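Local atomic coordinates of succinyl-CoA ligase (ADP-forming) subunit alpha (Methanosaeta concilii, PDB entry 6HXI), a protein that belongs to the succinyl-CoA ligase alpha-subunit family, carries a C-terminal region related to citrate synthase, and binds coenzyme A. Residues Gly545-Phe548 / Ile549-Met552; Ile243-Lys247 / Glu248-Thr252; Glu95-Met98 / Glu99-Glu103; Ser341-Ala345 / Thr346-Arg350. One frame throughout, in Å; residues are numbered along the deposited sequence.

Contact 1: Gly545-Phe548 / Ile549-Met552; sequences GILF and IDLM
Met552 reaches back one helical turn to Phe548, in the middle of helix 540-555. Its CB sits 3.7 Å from Phe548 O and CG follows at 3.6 Å from the same oxygen. The chain then bends at its last torsion (chi3 -69°), which turns the methyl back toward the turn before: CE comes within 3.7 Å of Phe548 O and meets Phe548 CD1 at 4.0 Å, close to the plane of the ring and at its edge. Leu551 takes a different side of the same ring. Its CD1 lies over one face, 4.1 Å from Phe548 CE2 and offset toward the rim, and the two side chains run alongside each other in the same direction. In the backbone, Met552 N donates a hydrogen bond to Phe548 O at 3.1 Å. Helix 399-412 packs against Phe548 and Leu551, while helix 560-569 meets Ile549 and Met552. Asp550 is the polar exception, with OD1 hydrogen-bonded to Leu518 N and OD2 to Leu519 N at the start of helix 517-530. The packing round the Phe548 ring is thus apolar, held by dispersion and shape in a buried bundle of helices, with the buried carboxylate satisfied by backbone N-H groups.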
ATOM      1  N   GLY B 545       1.751 -21.178  14.150  1.00 31.81           N
ATOM      2  CA  GLY B 545       1.902 -22.032  12.980  1.00 31.77           C
ATOM      3  C   GLY B 545       1.647 -23.506  13.269  1.00 34.82           C
ATOM      4  O   GLY B 545       0.874 -24.156  12.568  1.00 33.91           O
ATOM      5  N   ILE B 546       2.252 -24.024  14.341  1.00 30.50           N
ATOM      6  CA  ILE B 546       2.128 -25.413  14.735  1.00 31.35           C
ATOM      7  C   ILE B 546       0.703 -25.725  15.198  1.00 34.77           C
ATOM      8  O   ILE B 546       0.133 -26.733  14.766  1.00 33.79           O
ATOM      9  CB  ILE B 546       3.210 -25.755  15.806  1.00 34.81           C
ATOM     10  CG1 ILE B 546       4.610 -25.803  15.172  1.00 32.97           C
ATOM     11  CG2 ILE B 546       2.863 -27.038  16.600  1.00 35.69           C
ATOM     12  CD1 ILE B 546       5.783 -25.360  16.142  1.00 37.96           C
ATOM     13  N   LEU B 547       0.122 -24.875  16.077  1.00 30.44           N
ATOM     14  CA  LEU B 547      -1.232 -25.152  16.572  1.00 30.05           C
ATOM     15  C   LEU B 547      -2.277 -25.010  15.493  1.00 34.03           C
ATOM     16  O   LEU B 547      -3.309 -25.663  15.554  1.00 32.22           O
ATOM     17  CB  LEU B 547      -1.582 -24.316  17.811  1.00 29.10           C
ATOM     18  CG  LEU B 547      -0.766 -24.651  19.060  1.00 31.97           C
ATOM     19  CD1 LEU B 547      -1.082 -23.694  20.167  1.00 31.21           C
ATOM     20  CD2 LEU B 547      -0.998 -26.055  19.489  1.00 30.83           C
ATOM     21  N   PHE B 548      -1.986 -24.177  14.478  1.00 34.12           N
ATOM     22  CA  PHE B 548      -2.921 -24.025  13.371  1.00 34.55           C
ATOM     23  C   PHE B 548      -3.005 -25.308  12.521  1.00 37.46           C
ATOM     24  O   PHE B 548      -4.113 -25.718  12.158  1.00 36.72           O
ATOM     25  CB  PHE B 548      -2.674 -22.775  12.551  1.00 36.04           C
ATOM     26  CG  PHE B 548      -4.000 -22.230  12.085  1.00 38.63           C
ATOM     27  CD1 PHE B 548      -4.600 -22.712  10.927  1.00 43.49           C
ATOM     28  CD2 PHE B 548      -4.673 -21.273  12.828  1.00 41.37           C
ATOM     29  CE1 PHE B 548      -5.850 -22.245  10.516  1.00 44.71           C
ATOM     30  CE2 PHE B 548      -5.934 -20.821  12.436  1.00 44.48           C
ATOM     31  CZ  PHE B 548      -6.513 -21.307  11.281  1.00 43.76           C
ATOM     32  N   ILE B 549      -1.863 -26.000  12.319  1.00 33.10           N
ATOM     33  CA  ILE B 549      -1.831 -27.327  11.668  1.00 34.14           C
ATOM     34  C   ILE B 549      -2.643 -28.312  12.531  1.00 37.48           C
ATOM     35  O   ILE B 549      -3.434 -29.089  11.997  1.00 39.34           O
ATOM     36  CB  ILE B 549      -0.380 -27.871  11.428  1.00 37.40           C
ATOM     37  CG1 ILE B 549       0.497 -26.878  10.601  1.00 35.80           C
ATOM     38  CG2 ILE B 549      -0.399 -29.304  10.806  1.00 38.20           C
ATOM     39  CD1 ILE B 549      -0.128 -26.425   9.370  1.00 35.42           C
ATOM     40  N   ASP B 550      -2.441 -28.287  13.859  1.00 31.78           N
ATOM     41  CA  ASP B 550      -3.210 -29.167  14.766  1.00 31.24           C
ATOM     42  C   ASP B 550      -4.717 -28.901  14.738  1.00 38.71           C
ATOM     43  O   ASP B 550      -5.495 -29.841  14.790  1.00 41.21           O
ATOM     44  CB  ASP B 550      -2.680 -29.101  16.177  1.00 31.00           C
ATOM     45  CG  ASP B 550      -1.431 -29.936  16.357  1.00 44.34           C
ATOM     46  OD1 ASP B 550      -1.265 -30.978  15.591  1.00 40.68           O
ATOM     47  OD2 ASP B 550      -0.618 -29.593  17.264  1.00 47.36           O
ATOM     48  N   LEU B 551      -5.129 -27.632  14.641  1.00 36.85           N
ATOM     49  CA  LEU B 551      -6.535 -27.227  14.554  1.00 36.19           C
ATOM     50  C   LEU B 551      -7.143 -27.875  13.276  1.00 39.34           C
ATOM     51  O   LEU B 551      -8.229 -28.474  13.319  1.00 37.93           O
ATOM     52  CB  LEU B 551      -6.579 -25.674  14.470  1.00 34.34           C
ATOM     53  CG  LEU B 551      -7.946 -24.998  14.370  1.00 38.34           C
ATOM     54  CD1 LEU B 551      -7.866 -23.568  14.863  1.00 37.49           C
ATOM     55  CD2 LEU B 551      -8.419 -24.904  12.920  1.00 40.35           C
ATOM     56  N   MET B 552      -6.431 -27.722  12.141  1.00 34.36           N
ATOM     57  CA  MET B 552      -6.864 -28.265  10.863  1.00 33.50           C
ATOM     58  C   MET B 552      -6.952 -29.787  10.878  1.00 37.27           C
ATOM     59  O   MET B 552      -7.933 -30.322  10.383  1.00 36.69           O
ATOM     60  CB  MET B 552      -5.986 -27.765   9.740  1.00 34.83           C
ATOM     61  CG  MET B 552      -6.280 -26.330   9.385  1.00 37.39           C
ATOM     62  SD  MET B 552      -5.377 -25.848   7.918  1.00 40.19           S
ATOM     63  CE  MET B 552      -3.734 -25.851   8.523  1.00 37.28           C
TER

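Contact 2: Ile243-Lys247 / Glu248-Thr252; sequences IQALK and EKKIT
Ala245 and Leu246 meet Ile251 where helix 239-247 ends and the chain folds back against the last helical turn before entering strand 255-260, a helix C-terminus closed by a hydrophobic contact. Two backbone bonds make the closure. Glu248 N gives a regular helical bond to Gln244 O at 2.9 Å. One residue beyond, Lys249 adopts positive phi (57°), and this reverses the chain enough for Lys250 N to reach Ala245 O at 2.8 Å. The reversal also delivers Ile251 to the apolar side of the helix. Its CD1 packs on Ala245 CB at 3.7 Å, while its CB lies 3.7 Å from Leu246 CD1, the end of a leucine whose stem points the other way. The outer side is polar. Glu248 folds back over the turn, with OE2 3.4 Å from Gln244 CG, and its carboxylate plane stands only 22° from that of the Gln244 amide. OE1 comes 3.3 Å from Gln244 O; both are acceptors, so this approach is probably mildly unfavourable, though the side chain lies at the exposed surface. Lys250 sends its amino end away from the helix. Ile251 touches Leu213 and Ile216 of helix 212-221; on another flank Ile243 packs against helix 287-297. Helix 239-247 is itself the connection between the adjacent parallel strands 227-233 and 255-260, a beta-alpha-beta crossover, with strand 255-260 at the edge of the sheet.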
ATOM      1  N   ILE B 243     -65.101  23.825 -27.749  1.00 64.10           N
ATOM      2  CA  ILE B 243     -66.477  23.880 -28.273  1.00 66.36           C
ATOM      3  C   ILE B 243     -66.891  25.335 -28.559  1.00 71.96           C
ATOM      4  O   ILE B 243     -67.507  25.596 -29.597  1.00 73.99           O
ATOM      5  CB  ILE B 243     -67.436  23.122 -27.297  1.00 69.50           C
ATOM      6  CG1 ILE B 243     -67.129  21.598 -27.295  1.00 68.85           C
ATOM      7  CG2 ILE B 243     -68.924  23.405 -27.564  1.00 70.67           C
ATOM      8  CD1 ILE B 243     -67.397  20.884 -25.950  1.00 73.13           C
ATOM      9  N   GLN B 244     -66.499  26.281 -27.673  1.00 67.49           N
ATOM     10  CA  GLN B 244     -66.796  27.706 -27.865  1.00 69.15           C
ATOM     11  C   GLN B 244     -65.989  28.275 -29.025  1.00 73.72           C
ATOM     12  O   GLN B 244     -66.526  29.075 -29.792  1.00 75.19           O
ATOM     13  CB  GLN B 244     -66.559  28.522 -26.587  1.00 69.98           C
ATOM     14  CG  GLN B 244     -67.259  29.886 -26.631  1.00 96.32           C
ATOM     15  CD  GLN B 244     -67.592  30.426 -25.266  1.00120.76           C
ATOM     16  OE1 GLN B 244     -66.708  30.792 -24.475  1.00113.20           O
ATOM     17  NE2 GLN B 244     -68.884  30.517 -24.977  1.00115.85           N
ATOM     18  N   ALA B 245     -64.716  27.834 -29.175  1.00 68.27           N
ATOM     19  CA  ALA B 245     -63.853  28.268 -30.272  1.00 68.25           C
ATOM     20  C   ALA B 245     -64.338  27.697 -31.611  1.00 73.09           C
ATOM     21  O   ALA B 245     -64.265  28.379 -32.632  1.00 73.40           O
ATOM     22  CB  ALA B 245     -62.422  27.865 -30.000  1.00 66.56           C
ATOM     23  N   LEU B 246     -64.873  26.467 -31.578  1.00 69.95           N
ATOM     24  CA  LEU B 246     -65.456  25.736 -32.698  1.00 71.63           C
ATOM     25  C   LEU B 246     -66.751  26.460 -33.138  1.00 82.09           C
ATOM     26  O   LEU B 246     -67.005  26.591 -34.342  1.00 84.83           O
ATOM     27  CB  LEU B 246     -65.772  24.313 -32.189  1.00 70.44           C
ATOM     28  CG  LEU B 246     -65.579  23.099 -33.098  1.00 74.19           C
ATOM     29  CD1 LEU B 246     -64.247  23.098 -33.779  1.00 73.09           C
ATOM     30  CD2 LEU B 246     -65.700  21.830 -32.296  1.00 72.98           C
ATOM     31  N   LYS B 247     -67.544  26.963 -32.160  1.00 79.75           N
ATOM     32  CA  LYS B 247     -68.780  27.702 -32.401  1.00 82.56           C
ATOM     33  C   LYS B 247     -68.513  29.102 -32.975  1.00 89.43           C
ATOM     34  O   LYS B 247     -69.243  29.542 -33.861  1.00 92.51           O
ATOM     35  CB  LYS B 247     -69.620  27.797 -31.116  1.00 85.50           C
ATOM     36  CG  LYS B 247     -70.496  26.577 -30.861  1.00 99.02           C
ATOM     37  CD  LYS B 247     -71.122  26.586 -29.470  1.00105.27           C
ATOM     38  CE  LYS B 247     -72.267  25.609 -29.336  1.00120.89           C
ATOM     39  NZ  LYS B 247     -71.814  24.192 -29.270  1.00128.41           N
ATOM     40  N   GLU B 248     -67.462  29.786 -32.482  1.00 84.96           N
ATOM     41  CA  GLU B 248     -67.029  31.134 -32.898  1.00 85.39           C
ATOM     42  C   GLU B 248     -66.192  31.125 -34.204  1.00 88.61           C
ATOM     43  O   GLU B 248     -65.581  32.145 -34.547  1.00 88.50           O
ATOM     44  CB  GLU B 248     -66.228  31.806 -31.756  1.00 85.39           C
ATOM     45  CG  GLU B 248     -67.095  32.299 -30.605  1.00 97.86           C
ATOM     46  CD  GLU B 248     -66.442  32.407 -29.237  1.00117.22           C
ATOM     47  OE1 GLU B 248     -65.253  32.036 -29.101  1.00101.53           O
ATOM     48  OE2 GLU B 248     -67.138  32.842 -28.290  1.00113.84           O
ATOM     49  N   LYS B 249     -66.152  29.968 -34.915  1.00 84.27           N
ATOM     50  CA  LYS B 249     -65.413  29.727 -36.165  1.00 83.59           C
ATOM     51  C   LYS B 249     -63.890  30.010 -36.043  1.00 84.14           C
ATOM     52  O   LYS B 249     -63.246  30.354 -37.036  1.00 83.76           O
ATOM     53  CB  LYS B 249     -66.052  30.488 -37.347  1.00 87.86           C
ATOM     54  CG  LYS B 249     -67.355  29.886 -37.856  1.00 98.69           C
ATOM     55  CD  LYS B 249     -67.835  30.617 -39.122  1.00104.00           C
ATOM     56  CE  LYS B 249     -69.212  30.191 -39.551  1.00111.71           C
ATOM     57  NZ  LYS B 249     -69.790  31.112 -40.572  1.00120.38           N
ATOM     58  N   LYS B 250     -63.321  29.832 -34.825  1.00 78.13           N
ATOM     59  CA  LYS B 250     -61.893  30.025 -34.544  1.00 76.07           C
ATOM     60  C   LYS B 250     -61.081  28.786 -34.959  1.00 78.40           C
ATOM     61  O   LYS B 250     -59.859  28.874 -35.092  1.00 76.63           O
ATOM     62  CB  LYS B 250     -61.660  30.369 -33.062  1.00 77.17           C
ATOM     63  CG  LYS B 250     -62.163  31.752 -32.661  1.00 91.42           C
ATOM     64  CD  LYS B 250     -61.963  32.014 -31.171  1.00 97.89           C
ATOM     65  CE  LYS B 250     -62.468  33.369 -30.758  1.00109.82           C
ATOM     66  NZ  LYS B 250     -61.461  34.421 -31.029  1.00119.63           N
ATOM     67  N   ILE B 251     -61.773  27.636 -35.158  1.00 74.54           N
ATOM     68  CA  ILE B 251     -61.211  26.358 -35.605  1.00 72.33           C
ATOM     69  C   ILE B 251     -61.962  25.961 -36.880  1.00 78.04           C
ATOM     70  O   ILE B 251     -63.091  25.473 -36.809  1.00 77.56           O
ATOM     71  CB  ILE B 251     -61.269  25.239 -34.517  1.00 72.97           C
ATOM     72  CG1 ILE B 251     -60.604  25.668 -33.194  1.00 71.00           C
ATOM     73  CG2 ILE B 251     -60.690  23.898 -35.043  1.00 72.37           C
ATOM     74  CD1 ILE B 251     -61.170  24.962 -31.981  1.00 76.05           C
ATOM     75  N   THR B 252     -61.331  26.195 -38.040  1.00 76.66           N
ATOM     76  CA  THR B 252     -61.895  25.904 -39.365  1.00 78.73           C
ATOM     77  C   THR B 252     -61.484  24.522 -39.893  1.00 81.26           C
ATOM     78  O   THR B 252     -62.215  23.941 -40.698  1.00 83.28           O
ATOM     79  CB  THR B 252     -61.571  27.026 -40.361  1.00 92.16           C
ATOM     80  OG1 THR B 252     -60.163  27.062 -40.603  1.00 94.65           O
ATOM     81  CG2 THR B 252     -62.073  28.393 -39.893  1.00 91.58           C
TER

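Contact 3: Glu95-Met98 / Glu99-Glu103; sequences ETTM and EALKE
Thr97 and Leu101 form the close-packed side of this helical turn, lying side by side and pointing the same way, with Thr97 CG2 4.0 Å from Leu101 CD1. With the threonine chi1 at -55°, OG1 lies beside the backbone N, where it bonds to Ala93 O, and CG2 swings to the far side from that N, toward the leucine. Leu101 CG also presses to 3.3 Å from Thr97 O, the same oxygen that accepts the Leu101 N-H at 2.8 Å. On the more exposed side, the ends of Met98 and Lys102 meet loosely. Here the methionine is bent at both chi2 and chi3, and its CE lies 4.1 Å from Lys102 CE. The lysine is extended and runs back along the helix: its CD passes 3.4 Å from Met98 O and NZ ends 4.1 Å from Met98 CB, an alkyl chain running close past the Met98 carbonyl oxygen. Glu95 and Glu99 also stand on the outer part, their carboxylates well separated. Helix 93-102 is the helix of the beta-alpha-beta unit between parallel strands 83-86 and 108-111. Thr97, Ala100 and Leu101 rest on Val109 of strand 108-111, Glu99 borders helix 71-77, and Met98 and Leu101 meet Thr127 of helix 118-130.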
ATOM      1  N   GLU B  95     -40.740  25.209  -7.808  1.00 42.89           N
ATOM      2  CA  GLU B  95     -39.550  26.047  -7.690  1.00 44.53           C
ATOM      3  C   GLU B  95     -38.657  26.015  -8.946  1.00 45.80           C
ATOM      4  O   GLU B  95     -38.219  27.065  -9.412  1.00 47.22           O
ATOM      5  CB  GLU B  95     -38.737  25.657  -6.441  1.00 46.55           C
ATOM      6  CG  GLU B  95     -39.274  26.219  -5.133  1.00 66.17           C
ATOM      7  CD  GLU B  95     -38.235  26.676  -4.114  1.00 98.18           C
ATOM      8  OE1 GLU B  95     -38.545  27.605  -3.329  1.00 97.75           O
ATOM      9  OE2 GLU B  95     -37.104  26.130  -4.121  1.00 81.83           O
ATOM     10  N   THR B  96     -38.426  24.821  -9.497  1.00 39.24           N
ATOM     11  CA  THR B  96     -37.578  24.617 -10.679  1.00 37.46           C
ATOM     12  C   THR B  96     -38.251  25.155 -11.958  1.00 38.76           C
ATOM     13  O   THR B  96     -37.578  25.818 -12.744  1.00 38.81           O
ATOM     14  CB  THR B  96     -37.118  23.149 -10.765  1.00 39.92           C
ATOM     15  OG1 THR B  96     -38.263  22.305 -10.914  1.00 41.90           O
ATOM     16  CG2 THR B  96     -36.297  22.715  -9.512  1.00 31.52           C
ATOM     17  N   THR B  97     -39.563  24.943 -12.132  1.00 35.91           N
ATOM     18  CA  THR B  97     -40.297  25.487 -13.296  1.00 37.25           C
ATOM     19  C   THR B  97     -40.312  27.016 -13.257  1.00 43.58           C
ATOM     20  O   THR B  97     -40.061  27.660 -14.278  1.00 45.30           O
ATOM     21  CB  THR B  97     -41.726  24.945 -13.381  1.00 37.62           C
ATOM     22  OG1 THR B  97     -41.680  23.516 -13.396  1.00 43.24           O
ATOM     23  CG2 THR B  97     -42.464  25.458 -14.609  1.00 33.35           C
ATOM     24  N   MET B  98     -40.567  27.581 -12.063  1.00 39.85           N
ATOM     25  CA  MET B  98     -40.601  29.012 -11.844  1.00 40.28           C
ATOM     26  C   MET B  98     -39.245  29.638 -12.147  1.00 46.70           C
ATOM     27  O   MET B  98     -39.191  30.660 -12.840  1.00 46.78           O
ATOM     28  CB  MET B  98     -41.124  29.355 -10.439  1.00 42.53           C
ATOM     29  CG  MET B  98     -42.620  29.060 -10.252  1.00 45.36           C
ATOM     30  SD  MET B  98     -43.715  30.078 -11.268  1.00 49.57           S
ATOM     31  CE  MET B  98     -43.579  31.681 -10.400  1.00 46.99           C
ATOM     32  N   GLU B  99     -38.157  28.979 -11.709  1.00 43.82           N
ATOM     33  CA  GLU B  99     -36.792  29.434 -12.004  1.00 45.08           C
ATOM     34  C   GLU B  99     -36.503  29.392 -13.518  1.00 47.03           C
ATOM     35  O   GLU B  99     -35.971  30.354 -14.056  1.00 48.60           O
ATOM     36  CB  GLU B  99     -35.767  28.619 -11.207  1.00 46.17           C
ATOM     37  CG  GLU B  99     -34.394  29.266 -11.131  1.00 62.07           C
ATOM     38  CD  GLU B  99     -33.369  28.513 -10.302  1.00 82.41           C
ATOM     39  OE1 GLU B  99     -32.330  29.120  -9.952  1.00 84.16           O
ATOM     40  OE2 GLU B  99     -33.612  27.322  -9.988  1.00 66.76           O
ATOM     41  N   ALA B 100     -36.893  28.308 -14.206  1.00 40.69           N
ATOM     42  CA  ALA B 100     -36.709  28.203 -15.652  1.00 39.79           C
ATOM     43  C   ALA B 100     -37.517  29.274 -16.413  1.00 46.28           C
ATOM     44  O   ALA B 100     -37.000  29.843 -17.380  1.00 46.69           O
ATOM     45  CB  ALA B 100     -37.096  26.817 -16.129  1.00 38.61           C
ATOM     46  N   LEU B 101     -38.780  29.555 -15.968  1.00 42.90           N
ATOM     47  CA  LEU B 101     -39.665  30.559 -16.594  1.00 43.06           C
ATOM     48  C   LEU B 101     -39.095  31.992 -16.440  1.00 46.99           C
ATOM     49  O   LEU B 101     -39.285  32.832 -17.317  1.00 47.07           O
ATOM     50  CB  LEU B 101     -41.110  30.479 -16.031  1.00 43.02           C
ATOM     51  CG  LEU B 101     -41.987  29.255 -16.404  1.00 45.74           C
ATOM     52  CD1 LEU B 101     -43.303  29.264 -15.626  1.00 43.55           C
ATOM     53  CD2 LEU B 101     -42.308  29.201 -17.905  1.00 48.64           C
ATOM     54  N   LYS B 102     -38.376  32.250 -15.349  1.00 45.75           N
ATOM     55  CA  LYS B 102     -37.727  33.536 -15.082  1.00 48.86           C
ATOM     56  C   LYS B 102     -36.486  33.763 -15.984  1.00 54.41           C
ATOM     57  O   LYS B 102     -36.043  34.899 -16.129  1.00 56.28           O
ATOM     58  CB  LYS B 102     -37.413  33.706 -13.579  1.00 52.66           C
ATOM     59  CG  LYS B 102     -38.673  34.004 -12.754  1.00 76.19           C
ATOM     60  CD  LYS B 102     -38.559  33.567 -11.294  1.00 92.91           C
ATOM     61  CE  LYS B 102     -39.907  33.544 -10.597  1.00105.93           C
ATOM     62  NZ  LYS B 102     -39.814  33.012  -9.208  1.00109.09           N
ATOM     63  N   GLU B 103     -35.964  32.691 -16.613  1.00 50.30           N
ATOM     64  CA  GLU B 103     -34.841  32.752 -17.554  1.00 50.56           C
ATOM     65  C   GLU B 103     -35.346  33.295 -18.883  1.00 54.72           C
ATOM     66  O   GLU B 103     -36.291  32.732 -19.440  1.00 53.37           O
ATOM     67  CB  GLU B 103     -34.212  31.360 -17.783  1.00 49.86           C
ATOM     68  CG  GLU B 103     -33.355  30.853 -16.644  1.00 55.73           C
ATOM     69  CD  GLU B 103     -32.182  31.729 -16.248  1.00 73.45           C
ATOM     70  OE1 GLU B 103     -31.486  32.258 -17.148  1.00 63.22           O
ATOM     71  OE2 GLU B 103     -31.976  31.902 -15.025  1.00 62.93           O
TER

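Contact 4: Ser341-Ala345 / Thr346-Arg350; sequences SKALA and TGDIR
Thr346 bonds back to Lys342 at the C-terminal end of helix 340-345, and the turn that follows is a Schellman motif leading into the short strand 349-350. The threonine grips a single oxygen twice: Lys342 O receives the backbone N-H of Thr346 at 2.9 Å and its OG1 at 3.0 Å. The hydroxyl can reach there because chi1 (64°) sets OG1 between the backbone N and the carbonyl carbon; CG2, anti to the carbonyl carbon of Thr346, also packs 3.3 Å from Lys342 O. Gly347 comes next with positive phi (74°), a conformation that favours glycine. Its N-H bonds to Leu344 O at 3.1 Å, arriving from well above the carbonyl plane. Asp348 N then makes a weak bond to Ala343 O, short at 2.8 Å but strongly bent. Ile349 N joins the same Ala343 O at 3.3 Å and is the straighter of the two. With its backbone tied down, Ile349 turns its side chain to the helix: Ile349 CG1 lies 3.9 Å from Ala343 CB and 4.0 Å from Leu344 CD1, the isoleucine and leucine side chains crossing at about a right angle. Ile349 and Arg350 also pair in parallel with a strand of a second subunit, another copy of this protein, so the sheet continues across the interface. Arg350 reaches into that second subunit: NE makes a salt bridge to its Asp339 OD1 and NH1 another to its Asp30 OD2.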
ATOM      1  N   SER B 341     -28.045  -4.673 -22.414  1.00 40.21           N
ATOM      2  CA  SER B 341     -28.803  -5.089 -21.220  1.00 39.85           C
ATOM      3  C   SER B 341     -30.159  -5.720 -21.578  1.00 44.70           C
ATOM      4  O   SER B 341     -30.573  -6.649 -20.895  1.00 46.65           O
ATOM      5  CB  SER B 341     -28.984  -3.923 -20.249  1.00 41.77           C
ATOM      6  OG  SER B 341     -29.708  -2.861 -20.848  1.00 48.40           O
ATOM      7  N   LYS B 342     -30.802  -5.273 -22.667  1.00 39.54           N
ATOM      8  CA  LYS B 342     -32.075  -5.848 -23.108  1.00 41.76           C
ATOM      9  C   LYS B 342     -31.835  -7.261 -23.679  1.00 49.03           C
ATOM     10  O   LYS B 342     -32.505  -8.217 -23.272  1.00 48.53           O
ATOM     11  CB  LYS B 342     -32.754  -4.941 -24.148  1.00 43.92           C
ATOM     12  CG  LYS B 342     -34.103  -5.441 -24.634  1.00 57.78           C
ATOM     13  CD  LYS B 342     -34.607  -4.609 -25.800  1.00 65.73           C
ATOM     14  CE  LYS B 342     -35.761  -5.267 -26.522  1.00 66.35           C
ATOM     15  NZ  LYS B 342     -35.874  -4.737 -27.905  1.00 64.84           N
ATOM     16  N   ALA B 343     -30.834  -7.386 -24.570  1.00 46.85           N
ATOM     17  CA  ALA B 343     -30.405  -8.643 -25.189  1.00 46.52           C
ATOM     18  C   ALA B 343     -30.031  -9.682 -24.115  1.00 49.09           C
ATOM     19  O   ALA B 343     -30.425 -10.844 -24.213  1.00 48.10           O
ATOM     20  CB  ALA B 343     -29.210  -8.381 -26.099  1.00 46.44           C
ATOM     21  N   LEU B 344     -29.320  -9.246 -23.065  1.00 45.69           N
ATOM     22  CA  LEU B 344     -28.944 -10.146 -21.988  1.00 46.27           C
ATOM     23  C   LEU B 344     -30.149 -10.543 -21.111  1.00 54.09           C
ATOM     24  O   LEU B 344     -30.311 -11.730 -20.828  1.00 54.75           O
ATOM     25  CB  LEU B 344     -27.795  -9.570 -21.155  1.00 45.69           C
ATOM     26  CG  LEU B 344     -27.038 -10.570 -20.234  1.00 50.99           C
ATOM     27  CD1 LEU B 344     -26.378 -11.707 -21.029  1.00 51.82           C
ATOM     28  CD2 LEU B 344     -25.984  -9.865 -19.410  1.00 51.36           C
ATOM     29  N   ALA B 345     -30.999  -9.563 -20.711  1.00 52.32           N
ATOM     30  CA  ALA B 345     -32.184  -9.792 -19.866  1.00 53.40           C
ATOM     31  C   ALA B 345     -33.209 -10.725 -20.506  1.00 57.43           C
ATOM     32  O   ALA B 345     -33.803 -11.551 -19.809  1.00 58.83           O
ATOM     33  CB  ALA B 345     -32.835  -8.476 -19.483  1.00 54.14           C
ATOM     34  N   THR B 346     -33.374 -10.631 -21.832  1.00 53.10           N
ATOM     35  CA  THR B 346     -34.307 -11.467 -22.575  1.00 53.31           C
ATOM     36  C   THR B 346     -33.725 -12.845 -22.901  1.00 55.73           C
ATOM     37  O   THR B 346     -34.425 -13.702 -23.418  1.00 56.90           O
ATOM     38  CB  THR B 346     -34.778 -10.750 -23.866  1.00 68.53           C
ATOM     39  OG1 THR B 346     -33.666 -10.546 -24.741  1.00 73.69           O
ATOM     40  CG2 THR B 346     -35.505  -9.433 -23.595  1.00 64.03           C
ATOM     41  N   GLY B 347     -32.452 -13.050 -22.637  1.00 52.64           N
ATOM     42  CA  GLY B 347     -31.790 -14.300 -22.982  1.00 52.34           C
ATOM     43  C   GLY B 347     -31.516 -14.425 -24.474  1.00 54.22           C
ATOM     44  O   GLY B 347     -31.289 -15.527 -24.975  1.00 54.47           O
ATOM     45  N   ASP B 348     -31.509 -13.290 -25.195  1.00 49.28           N
ATOM     46  CA  ASP B 348     -31.196 -13.256 -26.624  1.00 49.73           C
ATOM     47  C   ASP B 348     -29.732 -13.649 -26.789  1.00 48.60           C
ATOM     48  O   ASP B 348     -29.390 -14.384 -27.707  1.00 46.77           O
ATOM     49  CB  ASP B 348     -31.442 -11.840 -27.184  1.00 53.73           C
ATOM     50  CG  ASP B 348     -31.493 -11.734 -28.709  1.00 84.00           C
ATOM     51  OD1 ASP B 348     -32.525 -12.152 -29.306  1.00 87.55           O
ATOM     52  OD2 ASP B 348     -30.545 -11.159 -29.299  1.00 94.70           O
ATOM     53  N   ILE B 349     -28.877 -13.206 -25.841  1.00 43.53           N
ATOM     54  CA  ILE B 349     -27.447 -13.499 -25.846  1.00 42.10           C
ATOM     55  C   ILE B 349     -27.036 -14.201 -24.554  1.00 46.04           C
ATOM     56  O   ILE B 349     -27.766 -14.159 -23.554  1.00 47.15           O
ATOM     57  CB  ILE B 349     -26.569 -12.215 -26.115  1.00 43.93           C
ATOM     58  CG1 ILE B 349     -26.704 -11.158 -24.960  1.00 43.06           C
ATOM     59  CG2 ILE B 349     -26.886 -11.596 -27.471  1.00 44.75           C
ATOM     60  CD1 ILE B 349     -25.500 -10.259 -24.695  1.00 40.65           C
ATOM     61  N   ARG B 350     -25.841 -14.797 -24.565  1.00 39.13           N
ATOM     62  CA  ARG B 350     -25.228 -15.406 -23.387  1.00 37.56           C
ATOM     63  C   ARG B 350     -23.874 -14.755 -23.239  1.00 41.31           C
ATOM     64  O   ARG B 350     -23.216 -14.520 -24.243  1.00 39.38           O
ATOM     65  CB  ARG B 350     -25.133 -16.948 -23.446  1.00 34.72           C
ATOM     66  CG  ARG B 350     -24.193 -17.520 -24.496  1.00 34.61           C
ATOM     67  CD  ARG B 350     -24.161 -19.033 -24.435  1.00 38.40           C
ATOM     68  NE  ARG B 350     -23.194 -19.542 -25.400  1.00 50.19           N
ATOM     69  CZ  ARG B 350     -22.965 -20.824 -25.679  1.00 57.22           C
ATOM     70  NH1 ARG B 350     -22.044 -21.155 -26.562  1.00 48.21           N
ATOM     71  NH2 ARG B 350     -23.658 -21.782 -25.072  1.00 43.16           N
TER

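In the fold
Along the chain the order is contact 3, contact 2, contact 4, contact 1, and no two of them touch. Contacts 3 and 2 lie on the same side of the chain's centre, about 33 Å apart between centres, contact 3 within, and contact 2 at the end of, a helix joining parallel strands, in two different sheets. Contact 1 belongs to the all-helical region within the citrate-synthase-like range, with its centre about 95 Å from that of contact 2 and on the opposite side of the chain's centre. Contact 4 comes between these parts in sequence, about 42 Å from contact 3 and about 49 Å from contact 1, centre to centre. The chain is therefore long and modular, with a subunit interface formed near its middle.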